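Local coordinates for protein AlkZ (Streptomyces sahachiroi, PDB 5UUJ) that belongs to the AlkZ-like family of DNA glycosylases, which is grouped in the helix-turn-helix clan, at residues 48-53 against 363-368; 91-96 against 208-213; 222-227 against 239-244; 352-357 against 370-375. All blocks are in the same frame, centred on the assembly; numbering follows the deposited sequence.

Interaction 1 (48-53 against 363-368); sequences AELNVA and RASGVS
The backbone carbonyl oxygen of Ala364, a residue whose methyl group meets both Leu50 and Ala53, accepts a hydrogen bond from Arg61 NH1. Leu50 CD1 borders the same acceptor, 4.0 Å from Ala364 O. Arg61 also forms a salt bridge through NH2 with Glu49 OE2, so one guanidinium group is bonded to both helices. The direct contact is apolar and narrow. Leu50 CG stands anti to its own nitrogen (chi1 -179°), which, with chi2 near +65°, brings CD1 across to within 3.7 Å of Ala364 CB. One helical turn on, the methyl groups of Ala53 and Ala364 meet end to end, CB to CB at 3.8 Å, and their CA atoms are just 5.4 Å apart. The single methyl of each residue is consistent with so close a backbone approach. The touching turn is the last of helix 351-365, which closes in a Schellman motif: Gly366 has a positive phi of 79°, and its N makes a weak bond of 3.2 Å to Arg363 O. Ser365 OG lies 4.2 Å from Leu50 CD1, but its polar partner is Val361 O, one turn back in its own helix. On the other helix, Asn51 ND2 donates to Gly286 O.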
loop_
_atom_site.group_PDB
_atom_site.type_symbol
_atom_site.label_atom_id
_atom_site.label_comp_id
_atom_site.label_asym_id
_atom_site.label_seq_id
_atom_site.Cartn_x
_atom_site.Cartn_y
_atom_site.Cartn_z
ATOM N N ALA A 48 -0.949 -2.725 9.802
ATOM C CA ALA A 48 -1.124 -1.379 9.267
ATOM C C ALA A 48 -0.928 -0.334 10.362
ATOM O O ALA A 48 -0.322 0.714 10.132
ATOM C CB ALA A 48 -2.496 -1.231 8.636
ATOM N N GLU A 49 -1.451 -0.626 11.550
ATOM C CA GLU A 49 -1.284 0.249 12.704
ATOM C C GLU A 49 0.190 0.435 13.040
ATOM O O GLU A 49 0.645 1.550 13.296
ATOM C CB GLU A 49 -2.015 -0.319 13.920
ATOM C CG GLU A 49 -3.522 -0.384 13.784
ATOM C CD GLU A 49 -4.169 -1.058 14.974
ATOM O OE1 GLU A 49 -5.109 -0.476 15.554
ATOM O OE2 GLU A 49 -3.734 -2.173 15.335
ATOM N N LEU A 50 0.927 -0.672 13.039
ATOM C CA LEU A 50 2.334 -0.666 13.416
ATOM C C LEU A 50 3.169 0.172 12.456
ATOM O O LEU A 50 4.021 0.947 12.881
ATOM C CB LEU A 50 2.874 -2.098 13.468
ATOM C CG LEU A 50 4.338 -2.265 13.878
ATOM C CD1 LEU A 50 4.550 -1.822 15.320
ATOM C CD2 LEU A 50 4.786 -3.704 13.682
ATOM N N ASN A 51 2.915 0.023 11.160
ATOM C CA ASN A 51 3.726 0.694 10.150
ATOM C C ASN A 51 3.542 2.210 10.151
ATOM O O ASN A 51 4.450 2.952 9.774
ATOM C CB ASN A 51 3.416 0.124 8.770
ATOM C CG ASN A 51 3.889 -1.315 8.618
ATOM O OD1 ASN A 51 4.799 -1.760 9.327
ATOM N ND2 ASN A 51 3.279 -2.046 7.692
ATOM N N VAL A 52 2.371 2.667 10.578
ATOM C CA VAL A 52 2.158 4.092 10.789
ATOM C C VAL A 52 2.864 4.530 12.073
ATOM O O VAL A 52 3.569 5.541 12.092
ATOM C CB VAL A 52 0.654 4.437 10.860
ATOM C CG1 VAL A 52 0.441 5.897 11.238
ATOM C CG2 VAL A 52 -0.011 4.138 9.525
ATOM N N ALA A 53 2.686 3.753 13.139
ATOM C CA ALA A 53 3.220 4.113 14.452
ATOM C C ALA A 53 4.744 4.167 14.454
ATOM O O ALA A 53 5.337 5.014 15.123
ATOM C CB ALA A 53 2.733 3.133 15.506
ATOM N N ARG A 363 7.156 0.653 22.032
ATOM C CA ARG A 363 6.227 1.762 22.205
ATOM C C ARG A 363 5.137 1.716 21.136
ATOM O O ARG A 363 3.968 1.989 21.413
ATOM C CB ARG A 363 6.976 3.094 22.150
ATOM C CG ARG A 363 6.140 4.321 22.500
ATOM C CD ARG A 363 5.774 4.381 23.983
ATOM N NE ARG A 363 4.623 3.542 24.312
ATOM C CZ ARG A 363 3.351 3.900 24.138
ATOM N NH1 ARG A 363 3.049 5.088 23.628
ATOM N NH2 ARG A 363 2.375 3.064 24.470
ATOM N N ALA A 364 5.528 1.354 19.917
ATOM C CA ALA A 364 4.583 1.241 18.809
ATOM C C ALA A 364 3.648 0.045 18.984
ATOM O O ALA A 364 2.610 -0.027 18.330
ATOM C CB ALA A 364 5.328 1.131 17.488
ATOM N N SER A 365 4.021 -0.884 19.863
ATOM C CA SER A 365 3.216 -2.076 20.130
ATOM C C SER A 365 2.372 -1.919 21.395
ATOM O O SER A 365 1.520 -2.757 21.691
ATOM C CB SER A 365 4.111 -3.311 20.266
ATOM O OG SER A 365 4.967 -3.449 19.149
ATOM N N GLY A 366 2.620 -0.852 22.147
ATOM C CA GLY A 366 1.871 -0.588 23.361
ATOM C C GLY A 366 2.334 -1.416 24.546
ATOM O O GLY A 366 1.552 -1.700 25.454
ATOM N N VAL A 367 3.606 -1.801 24.539
ATOM C CA VAL A 367 4.201 -2.517 25.661
ATOM C C VAL A 367 5.408 -1.748 26.181
ATOM O O VAL A 367 5.978 -0.915 25.476
ATOM C CB VAL A 367 4.619 -3.952 25.270
ATOM C CG1 VAL A 367 3.403 -4.744 24.823
ATOM C CG2 VAL A 367 5.680 -3.936 24.175
ATOM N N SER A 368 5.793 -2.035 27.419
ATOM C CA SER A 368 6.846 -1.285 28.093
ATOM C C SER A 368 8.245 -1.660 27.619
ATOM O O SER A 368 9.130 -0.806 27.547
ATOM C CB SER A 368 6.748 -1.496 29.604
ATOM O OG SER A 368 7.920 -1.042 30.255
#

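Interaction 2 (91-96 against 208-213); sequences AGPYLS and APTVIK
Val211 reaches the helix of 91-96 with both of its methyl groups, CG2 mainly against the backbone and CG1 against the Tyr94 ring. CG2 settles where Pro93 joins Tyr94: it is 3.5 Å from Pro93 O and 3.8 Å from Pro93 CB. CG1 approaches the ring obliquely, 4.0 Å from Tyr94 CD1 and nearly as close to CE1. The division follows from the valine torsion, since CG1 lies anti to the backbone N (chi1 174°) while CG2 lies anti to the carbonyl carbon. Tyr94 itself leaves its helix with CG beside the backbone N (chi1 -63°), an orientation that carries the ring obliquely past Val211. At the more exposed margin, Thr210 CG2 meets the proline ring, 4.1 Å from Pro93 CG.

The backbones explain why so few residues take part. The axes of the two short segments pass 8.7 Å apart at 105° between their N-to-C directions, so the helices touch around one point, with Tyr94 and Val211 having the nearest CA atoms at 6.2 Å. Helix 204-219 is kinked just before this point, where the nitrogens of Pro209 and Thr210 lack bonds to the preceding turn. Further out, Ser96 OG bonds Pro202 O, adding a polar tie to the residues leading into helix 204-219. Tyr94 also packs on Cys38 and Met79, while Trp230 of helix 224-232 touches both Tyr94 and Val211, and Ala208 and Ile212 turn to Trp244 of helix 238-248.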
loop_
_atom_site.group_PDB
_atom_site.type_symbol
_atom_site.label_atom_id
_atom_site.label_comp_id
_atom_site.label_asym_id
_atom_site.label_seq_id
_atom_site.Cartn_x
_atom_site.Cartn_y
_atom_site.Cartn_z
ATOM N N ALA A 91 -7.984 9.393 -2.967
ATOM C CA ALA A 91 -8.250 8.036 -3.435
ATOM C C ALA A 91 -8.591 7.976 -4.922
ATOM O O ALA A 91 -8.258 7.003 -5.598
ATOM C CB ALA A 91 -9.373 7.419 -2.623
ATOM N N GLY A 92 -9.249 9.018 -5.423
ATOM C CA GLY A 92 -9.749 9.044 -6.790
ATOM C C GLY A 92 -8.769 8.582 -7.853
ATOM O O GLY A 92 -9.020 7.588 -8.537
ATOM N N PRO A 93 -7.650 9.307 -8.008
ATOM C CA PRO A 93 -6.646 8.980 -9.028
ATOM C C PRO A 93 -6.127 7.544 -8.940
ATOM O O PRO A 93 -5.948 6.915 -9.982
ATOM C CB PRO A 93 -5.531 9.987 -8.746
ATOM C CG PRO A 93 -6.242 11.159 -8.163
ATOM C CD PRO A 93 -7.332 10.565 -7.313
ATOM N N TYR A 94 -5.897 7.038 -7.729
ATOM C CA TYR A 94 -5.436 5.661 -7.561
ATOM C C TYR A 94 -6.476 4.674 -8.077
ATOM O O TYR A 94 -6.148 3.747 -8.818
ATOM C CB TYR A 94 -5.133 5.349 -6.096
ATOM C CG TYR A 94 -4.010 6.157 -5.499
ATOM C CD1 TYR A 94 -2.690 5.917 -5.850
ATOM C CD2 TYR A 94 -4.273 7.152 -4.567
ATOM C CE1 TYR A 94 -1.660 6.658 -5.297
ATOM C CE2 TYR A 94 -3.257 7.894 -4.010
ATOM C CZ TYR A 94 -1.952 7.643 -4.376
ATOM O OH TYR A 94 -0.941 8.384 -3.817
ATOM N N LEU A 95 -7.725 4.876 -7.670
ATOM C CA LEU A 95 -8.810 3.971 -8.033
ATOM C C LEU A 95 -9.092 3.992 -9.534
ATOM O O LEU A 95 -9.353 2.949 -10.138
ATOM C CB LEU A 95 -10.080 4.334 -7.259
ATOM C CG LEU A 95 -10.030 4.161 -5.736
ATOM C CD1 LEU A 95 -11.339 4.624 -5.111
ATOM C CD2 LEU A 95 -9.746 2.722 -5.345
ATOM N N SER A 96 -9.035 5.180 -10.130
ATOM C CA SER A 96 -9.259 5.336 -11.564
ATOM C C SER A 96 -8.269 4.503 -12.375
ATOM O O SER A 96 -8.632 3.887 -13.377
ATOM C CB SER A 96 -9.150 6.808 -11.965
ATOM O OG SER A 96 -9.272 6.967 -13.369
ATOM N N ALA A 208 -3.165 9.689 -14.037
ATOM C CA ALA A 208 -1.855 9.047 -14.098
ATOM C C ALA A 208 -0.714 9.920 -13.563
ATOM O O ALA A 208 0.060 9.465 -12.726
ATOM C CB ALA A 208 -1.555 8.621 -15.528
ATOM N N PRO A 209 -0.599 11.171 -14.044
ATOM C CA PRO A 209 0.522 11.980 -13.545
ATOM C C PRO A 209 0.460 12.227 -12.035
ATOM O O PRO A 209 1.504 12.337 -11.397
ATOM C CB PRO A 209 0.389 13.295 -14.327
ATOM C CG PRO A 209 -1.006 13.314 -14.847
ATOM C CD PRO A 209 -1.387 11.889 -15.060
ATOM N N THR A 210 -0.742 12.296 -11.476
ATOM C CA THR A 210 -0.906 12.471 -10.035
ATOM C C THR A 210 -0.380 11.258 -9.275
ATOM O O THR A 210 0.332 11.393 -8.278
ATOM C CB THR A 210 -2.380 12.694 -9.666
ATOM O OG1 THR A 210 -2.889 13.808 -10.403
ATOM C CG2 THR A 210 -2.536 12.958 -8.174
ATOM N N VAL A 211 -0.740 10.072 -9.755
ATOM C CA VAL A 211 -0.328 8.828 -9.124
ATOM C C VAL A 211 1.179 8.647 -9.270
ATOM O O VAL A 211 1.862 8.295 -8.312
ATOM C CB VAL A 211 -1.083 7.622 -9.737
ATOM C CG1 VAL A 211 -0.565 6.298 -9.183
ATOM C CG2 VAL A 211 -2.576 7.755 -9.477
ATOM N N ILE A 212 1.693 8.904 -10.470
ATOM C CA ILE A 212 3.122 8.772 -10.736
ATOM C C ILE A 212 3.915 9.722 -9.842
ATOM O O ILE A 212 4.931 9.332 -9.265
ATOM C CB ILE A 212 3.443 9.044 -12.225
ATOM C CG1 ILE A 212 2.857 7.928 -13.090
ATOM C CG2 ILE A 212 4.953 9.129 -12.460
ATOM C CD1 ILE A 212 2.848 8.229 -14.574
ATOM N N LYS A 213 3.441 10.961 -9.724
ATOM C CA LYS A 213 4.070 11.946 -8.849
ATOM C C LYS A 213 4.136 11.447 -7.413
ATOM O O LYS A 213 5.186 11.505 -6.772
ATOM C CB LYS A 213 3.309 13.274 -8.879
ATOM C CG LYS A 213 3.978 14.370 -9.690
ATOM C CD LYS A 213 3.414 15.752 -9.353
ATOM C CE LYS A 213 3.776 16.179 -7.930
ATOM N NZ LYS A 213 3.434 17.601 -7.648
#

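Interaction 3 (222-227 against 239-244); sequences ATIETF and PKLRKW
Ile224 and Leu241 point at one another from adjacent helices and run antiparallel, side by side, so that branches lie alongside. The branch that makes the contact is Ile224 CG2, 3.7 Å from Leu241 CB and 4.0 Å from Leu241 CD1. The longer CG1-CD1 arm of Ile224 is directed beside its backbone N (chi1 -70°), which takes CD1 toward the backbone of the residue after Leu241, 4.5 Å from Arg242 CA. Leu241 divides its methyl groups: CD1 stays with the isoleucine, whereas CD2 comes to the edge of the Phe227 ring, near its plane, at 4.3 Å from Phe227 CD2. The phenylalanine ring also packs edge-to-face with Tyr215 of helix 204-219. In the next turn of the helix after Leu241, the Trp244 indole is covered on one face by Lys240 CG, 3.3 Å above the ring plane and displaced toward the rim; Asp205 holds both residues, by a hydrogen bond from Trp244 NE1 and a salt bridge with Lys240 NZ.

Thr223 occupies the N-cap position of helix 224-232, and Ala222 before it shares backbone hydrogen bonds with Phe263 of strand 260-265. The succession of helices 204-219, 224-232 and 238-248, followed by strands 252-257 and 260-265, is consistent with a winged helix-turn-helix, in which this contact would join the second and third helices.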
loop_
_atom_site.group_PDB
_atom_site.type_symbol
_atom_site.label_atom_id
_atom_site.label_comp_id
_atom_site.label_asym_id
_atom_site.label_seq_id
_atom_site.Cartn_x
_atom_site.Cartn_y
_atom_site.Cartn_z
ATOM N N ALA A 222 12.567 5.389 -10.017
ATOM C CA ALA A 222 12.003 4.104 -10.413
ATOM C C ALA A 222 11.754 4.039 -11.911
ATOM O O ALA A 222 11.651 5.066 -12.581
ATOM C CB ALA A 222 10.712 3.845 -9.654
ATOM N N THR A 223 11.665 2.819 -12.427
ATOM C CA THR A 223 11.351 2.594 -13.832
ATOM C C THR A 223 9.846 2.492 -14.025
ATOM O O THR A 223 9.087 2.378 -13.059
ATOM C CB THR A 223 12.000 1.305 -14.364
ATOM O OG1 THR A 223 11.408 0.172 -13.715
ATOM C CG2 THR A 223 13.504 1.309 -14.120
ATOM N N ILE A 224 9.424 2.524 -15.282
ATOM C CA ILE A 224 8.026 2.325 -15.629
ATOM C C ILE A 224 7.565 0.939 -15.191
ATOM O O ILE A 224 6.460 0.784 -14.673
ATOM C CB ILE A 224 7.802 2.502 -17.143
ATOM C CG1 ILE A 224 7.981 3.975 -17.511
ATOM C CG2 ILE A 224 6.409 2.006 -17.562
ATOM C CD1 ILE A 224 7.943 4.258 -18.993
ATOM N N GLU A 225 8.417 -0.060 -15.399
ATOM C CA GLU A 225 8.092 -1.437 -15.040
ATOM C C GLU A 225 7.846 -1.574 -13.543
ATOM O O GLU A 225 6.893 -2.224 -13.111
ATOM C CB GLU A 225 9.217 -2.383 -15.471
ATOM C CG GLU A 225 8.987 -3.837 -15.081
ATOM C CD GLU A 225 10.039 -4.775 -15.646
ATOM O OE1 GLU A 225 11.000 -4.289 -16.280
ATOM O OE2 GLU A 225 9.903 -6.003 -15.455
ATOM N N THR A 226 8.721 -0.957 -12.760
ATOM C CA THR A 226 8.628 -1.001 -11.307
ATOM C C THR A 226 7.346 -0.328 -10.830
ATOM O O THR A 226 6.691 -0.809 -9.904
ATOM C CB THR A 226 9.849 -0.325 -10.663
ATOM O OG1 THR A 226 11.026 -1.080 -10.980
ATOM C CG2 THR A 226 9.701 -0.236 -9.151
ATOM N N PHE A 227 6.986 0.779 -11.472
ATOM C CA PHE A 227 5.771 1.499 -11.122
ATOM C C PHE A 227 4.526 0.640 -11.329
ATOM O O PHE A 227 3.674 0.545 -10.444
ATOM C CB PHE A 227 5.652 2.782 -11.942
ATOM C CG PHE A 227 4.297 3.425 -11.858
ATOM C CD1 PHE A 227 3.936 4.167 -10.747
ATOM C CD2 PHE A 227 3.382 3.277 -12.885
ATOM C CE1 PHE A 227 2.691 4.754 -10.664
ATOM C CE2 PHE A 227 2.133 3.866 -12.809
ATOM C CZ PHE A 227 1.789 4.605 -11.695
ATOM N N PRO A 239 2.106 0.641 -23.987
ATOM C CA PRO A 239 2.056 1.903 -24.738
ATOM C C PRO A 239 1.427 3.046 -23.936
ATOM O O PRO A 239 1.885 4.186 -24.021
ATOM C CB PRO A 239 1.191 1.554 -25.954
ATOM C CG PRO A 239 1.383 0.099 -26.146
ATOM C CD PRO A 239 1.573 -0.487 -24.776
ATOM N N LYS A 240 0.389 2.734 -23.166
ATOM C CA LYS A 240 -0.289 3.735 -22.349
ATOM C C LYS A 240 0.655 4.291 -21.281
ATOM O O LYS A 240 0.712 5.501 -21.059
ATOM C CB LYS A 240 -1.545 3.131 -21.706
ATOM C CG LYS A 240 -2.296 4.058 -20.761
ATOM C CD LYS A 240 -2.989 5.189 -21.505
ATOM C CE LYS A 240 -4.373 4.780 -21.992
ATOM N NZ LYS A 240 -5.042 5.891 -22.729
ATOM N N LEU A 241 1.395 3.400 -20.628
ATOM C CA LEU A 241 2.385 3.797 -19.628
ATOM C C LEU A 241 3.447 4.723 -20.211
ATOM O O LEU A 241 3.873 5.681 -19.565
ATOM C CB LEU A 241 3.065 2.566 -19.038
ATOM C CG LEU A 241 2.195 1.695 -18.138
ATOM C CD1 LEU A 241 2.837 0.332 -17.951
ATOM C CD2 LEU A 241 1.979 2.379 -16.801
ATOM N N ARG A 242 3.880 4.419 -21.429
ATOM C CA ARG A 242 4.893 5.216 -22.102
ATOM C C ARG A 242 4.403 6.647 -22.305
ATOM O O ARG A 242 5.149 7.601 -22.093
ATOM C CB ARG A 242 5.264 4.583 -23.445
ATOM C CG ARG A 242 6.258 5.393 -24.263
ATOM C CD ARG A 242 6.505 4.756 -25.621
ATOM N NE ARG A 242 7.412 3.614 -25.532
ATOM C CZ ARG A 242 7.836 2.914 -26.579
ATOM N NH1 ARG A 242 7.434 3.228 -27.804
ATOM N NH2 ARG A 242 8.664 1.895 -26.402
ATOM N N LYS A 243 3.145 6.788 -22.711
ATOM C CA LYS A 243 2.557 8.103 -22.927
ATOM C C LYS A 243 2.418 8.869 -21.612
ATOM O O LYS A 243 2.715 10.061 -21.548
ATOM C CB LYS A 243 1.190 7.978 -23.602
ATOM C CG LYS A 243 0.674 9.288 -24.182
ATOM C CD LYS A 243 -0.710 9.646 -23.654
ATOM C CE LYS A 243 -1.776 8.662 -24.118
ATOM N NZ LYS A 243 -3.117 9.005 -23.566
ATOM N N TRP A 244 1.965 8.180 -20.568
ATOM C CA TRP A 244 1.786 8.802 -19.259
ATOM C C TRP A 244 3.077 9.437 -18.761
ATOM O O TRP A 244 3.089 10.598 -18.353
ATOM C CB TRP A 244 1.298 7.776 -18.238
ATOM C CG TRP A 244 -0.134 7.386 -18.398
ATOM C CD1 TRP A 244 -1.072 7.992 -19.186
ATOM C CD2 TRP A 244 -0.798 6.297 -17.750
ATOM N NE1 TRP A 244 -2.278 7.347 -19.064
ATOM C CE2 TRP A 244 -2.136 6.301 -18.189
ATOM C CE3 TRP A 244 -0.389 5.317 -16.839
ATOM C CZ2 TRP A 244 -3.068 5.363 -17.751
ATOM C CZ3 TRP A 244 -1.317 4.387 -16.405
ATOM C CH2 TRP A 244 -2.640 4.416 -16.862
#

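Interaction 4 (352-357 against 370-375); sequences KAVEKE and LPVRIV
A beta-alpha-beta unit is completed by this contact: strand 337-342 leads into helix 351-365, and the chain returns as strand 372-374, parallel to and beside the first strand at the outer side of the mixed sheet. The helix packs on the returning strand, the axes of the two short segments passing 9.4 Å apart with 134° between their N-to-C directions. Alternation along the strand sorts the side chains. Val372 and Ile374 direct their CB atoms to the helix, while that of Arg373 points away from it, and Arg373 NE forms a salt bridge with Glu337 OE1. Backbone hydrogen bonds of Arg373 with Leu338 and Val340 tie the strand to its neighbour.

Val372 is the main strand residue. Both Val354 and Val372 keep CG1 anti to the backbone N (chi1 176° in each), and these two methyl groups meet at 3.8 Å between Val354 CG1 and Val372 CG1, with the side chains crossing at a slant. The other methyl of the strand valine lies against the base of Glu355, Val372 CG2 being 3.9 Å from Glu355 CG and 4.0 Å from Glu355 CA. Only the aliphatic part of that exposed glutamate takes part, its chain running extended beyond CG. On the helix, Glu357 is turned to other partners, a salt bridge with Arg25 and a hydrogen bond accepted by OE1 from Leu283 N. Toward the C terminus of the chain the packing thins to a single looser touch, Val354 CG2 to Ile374 CD1 at 4.4 Å.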
loop_
_atom_site.group_PDB
_atom_site.type_symbol
_atom_site.label_atom_id
_atom_site.label_comp_id
_atom_site.label_asym_id
_atom_site.label_seq_id
_atom_site.Cartn_x
_atom_site.Cartn_y
_atom_site.Cartn_z
ATOM N N LYS A 352 23.376 -2.588 20.564
ATOM C CA LYS A 352 22.790 -1.412 21.191
ATOM C C LYS A 352 21.882 -0.666 20.220
ATOM O O LYS A 352 20.858 -0.112 20.620
ATOM C CB LYS A 352 23.890 -0.493 21.724
ATOM C CG LYS A 352 24.604 -1.069 22.942
ATOM C CD LYS A 352 25.704 -0.154 23.454
ATOM C CE LYS A 352 26.296 -0.688 24.752
ATOM N NZ LYS A 352 27.407 0.167 25.266
ATOM N N ALA A 353 22.250 -0.662 18.943
ATOM C CA ALA A 353 21.413 -0.045 17.922
ATOM C C ALA A 353 20.118 -0.832 17.759
ATOM O O ALA A 353 19.044 -0.254 17.602
ATOM C CB ALA A 353 22.156 0.037 16.599
ATOM N N VAL A 354 20.226 -2.156 17.800
ATOM C CA VAL A 354 19.059 -3.023 17.700
ATOM C C VAL A 354 18.135 -2.815 18.898
ATOM O O VAL A 354 16.915 -2.726 18.746
ATOM C CB VAL A 354 19.473 -4.506 17.610
ATOM C CG1 VAL A 354 18.246 -5.423 17.599
ATOM C CG2 VAL A 354 20.317 -4.737 16.368
ATOM N N GLU A 355 18.723 -2.735 20.086
ATOM C CA GLU A 355 17.952 -2.551 21.310
ATOM C C GLU A 355 17.210 -1.217 21.311
ATOM O O GLU A 355 16.112 -1.112 21.856
ATOM C CB GLU A 355 18.867 -2.653 22.535
ATOM C CG GLU A 355 19.220 -4.092 22.901
ATOM C CD GLU A 355 20.200 -4.197 24.053
ATOM O OE1 GLU A 355 20.437 -5.331 24.519
ATOM O OE2 GLU A 355 20.734 -3.155 24.489
ATOM N N LYS A 356 17.803 -0.199 20.696
ATOM C CA LYS A 356 17.151 1.100 20.605
ATOM C C LYS A 356 15.930 1.012 19.690
ATOM O O LYS A 356 14.882 1.588 19.980
ATOM C CB LYS A 356 18.128 2.161 20.097
ATOM C CG LYS A 356 17.570 3.578 20.090
ATOM C CD LYS A 356 16.959 3.949 21.437
ATOM C CE LYS A 356 16.686 5.443 21.544
ATOM N NZ LYS A 356 17.941 6.240 21.591
ATOM N N GLU A 357 16.070 0.283 18.590
ATOM C CA GLU A 357 14.946 0.054 17.693
ATOM C C GLU A 357 13.863 -0.769 18.385
ATOM O O GLU A 357 12.675 -0.512 18.204
ATOM C CB GLU A 357 15.409 -0.645 16.413
ATOM C CG GLU A 357 15.948 0.303 15.354
ATOM C CD GLU A 357 14.882 1.249 14.829
ATOM O OE1 GLU A 357 14.044 0.818 14.006
ATOM O OE2 GLU A 357 14.880 2.424 15.248
ATOM N N LEU A 370 10.709 -4.694 25.130
ATOM C CA LEU A 370 10.902 -5.858 24.278
ATOM C C LEU A 370 12.363 -6.289 24.332
ATOM O O LEU A 370 13.189 -5.767 23.583
ATOM C CB LEU A 370 10.490 -5.557 22.833
ATOM C CG LEU A 370 8.994 -5.474 22.509
ATOM C CD1 LEU A 370 8.804 -5.116 21.042
ATOM C CD2 LEU A 370 8.261 -6.773 22.830
ATOM N N PRO A 371 12.694 -7.230 25.232
ATOM C CA PRO A 371 14.052 -7.780 25.246
ATOM C C PRO A 371 14.435 -8.338 23.879
ATOM O O PRO A 371 13.574 -8.869 23.176
ATOM C CB PRO A 371 13.976 -8.889 26.301
ATOM C CG PRO A 371 12.847 -8.493 27.188
ATOM C CD PRO A 371 11.856 -7.796 26.304
ATOM N N VAL A 372 15.705 -8.202 23.514
ATOM C CA VAL A 372 16.187 -8.624 22.203
ATOM C C VAL A 372 16.939 -9.950 22.275
ATOM O O VAL A 372 17.723 -10.187 23.195
ATOM C CB VAL A 372 17.121 -7.560 21.581
ATOM C CG1 VAL A 372 17.701 -8.049 20.250
ATOM C CG2 VAL A 372 16.380 -6.255 21.383
ATOM N N ARG A 373 16.682 -10.805 21.292
ATOM C CA ARG A 373 17.484 -11.999 21.062
ATOM C C ARG A 373 17.859 -12.045 19.588
ATOM O O ARG A 373 16.988 -11.979 18.721
ATOM C CB ARG A 373 16.731 -13.272 21.467
ATOM C CG ARG A 373 16.500 -13.400 22.967
ATOM C CD ARG A 373 16.120 -14.817 23.378
ATOM N NE ARG A 373 14.791 -15.208 22.905
ATOM C CZ ARG A 373 14.549 -16.049 21.898
ATOM N NH1 ARG A 373 15.544 -16.616 21.223
ATOM N NH2 ARG A 373 13.296 -16.332 21.565
ATOM N N ILE A 374 19.158 -12.135 19.312
ATOM C CA ILE A 374 19.651 -12.246 17.944
ATOM C C ILE A 374 20.087 -13.687 17.687
ATOM O O ILE A 374 21.024 -14.185 18.308
ATOM C CB ILE A 374 20.813 -11.269 17.682
ATOM C CG1 ILE A 374 20.337 -9.832 17.924
ATOM C CG2 ILE A 374 21.331 -11.425 16.252
ATOM C CD1 ILE A 374 21.430 -8.777 17.849
ATOM N N VAL A 375 19.391 -14.340 16.759
ATOM C CA VAL A 375 19.527 -15.776 16.530
ATOM C C VAL A 375 20.370 -16.082 15.295
ATOM O O VAL A 375 21.337 -16.841 15.363
ATOM C CB VAL A 375 18.139 -16.429 16.374
ATOM C CG1 VAL A 375 18.260 -17.919 16.076
ATOM C CG2 VAL A 375 17.310 -16.202 17.630
ATOM O OXT VAL A 375 20.105 -15.589 14.200
#

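In the fold
From the N terminus, helix 45-53 opens the longest loop, which interaction 1 closes some 310 residues later at the end of helix 351-365. Interactions 2 and 3 are nested inside it and follow in series: helix 91-100 is joined to helix 204-219, then helix 224-232 to helix 238-248. These two contacts are continuous, with Ala208 CB 3.3 Å from Trp244 CD2 and Val211 CG1 3.8 Å from Phe227 CZ. Interaction 4 opens before interaction 1 closes, so the two cross; both use helix 351-365, which thereby joins the edge strand 372-374 to helix 45-53. Interactions 1 and 2 lie on opposite sides of the chain's centre, their own centres 29 Å apart.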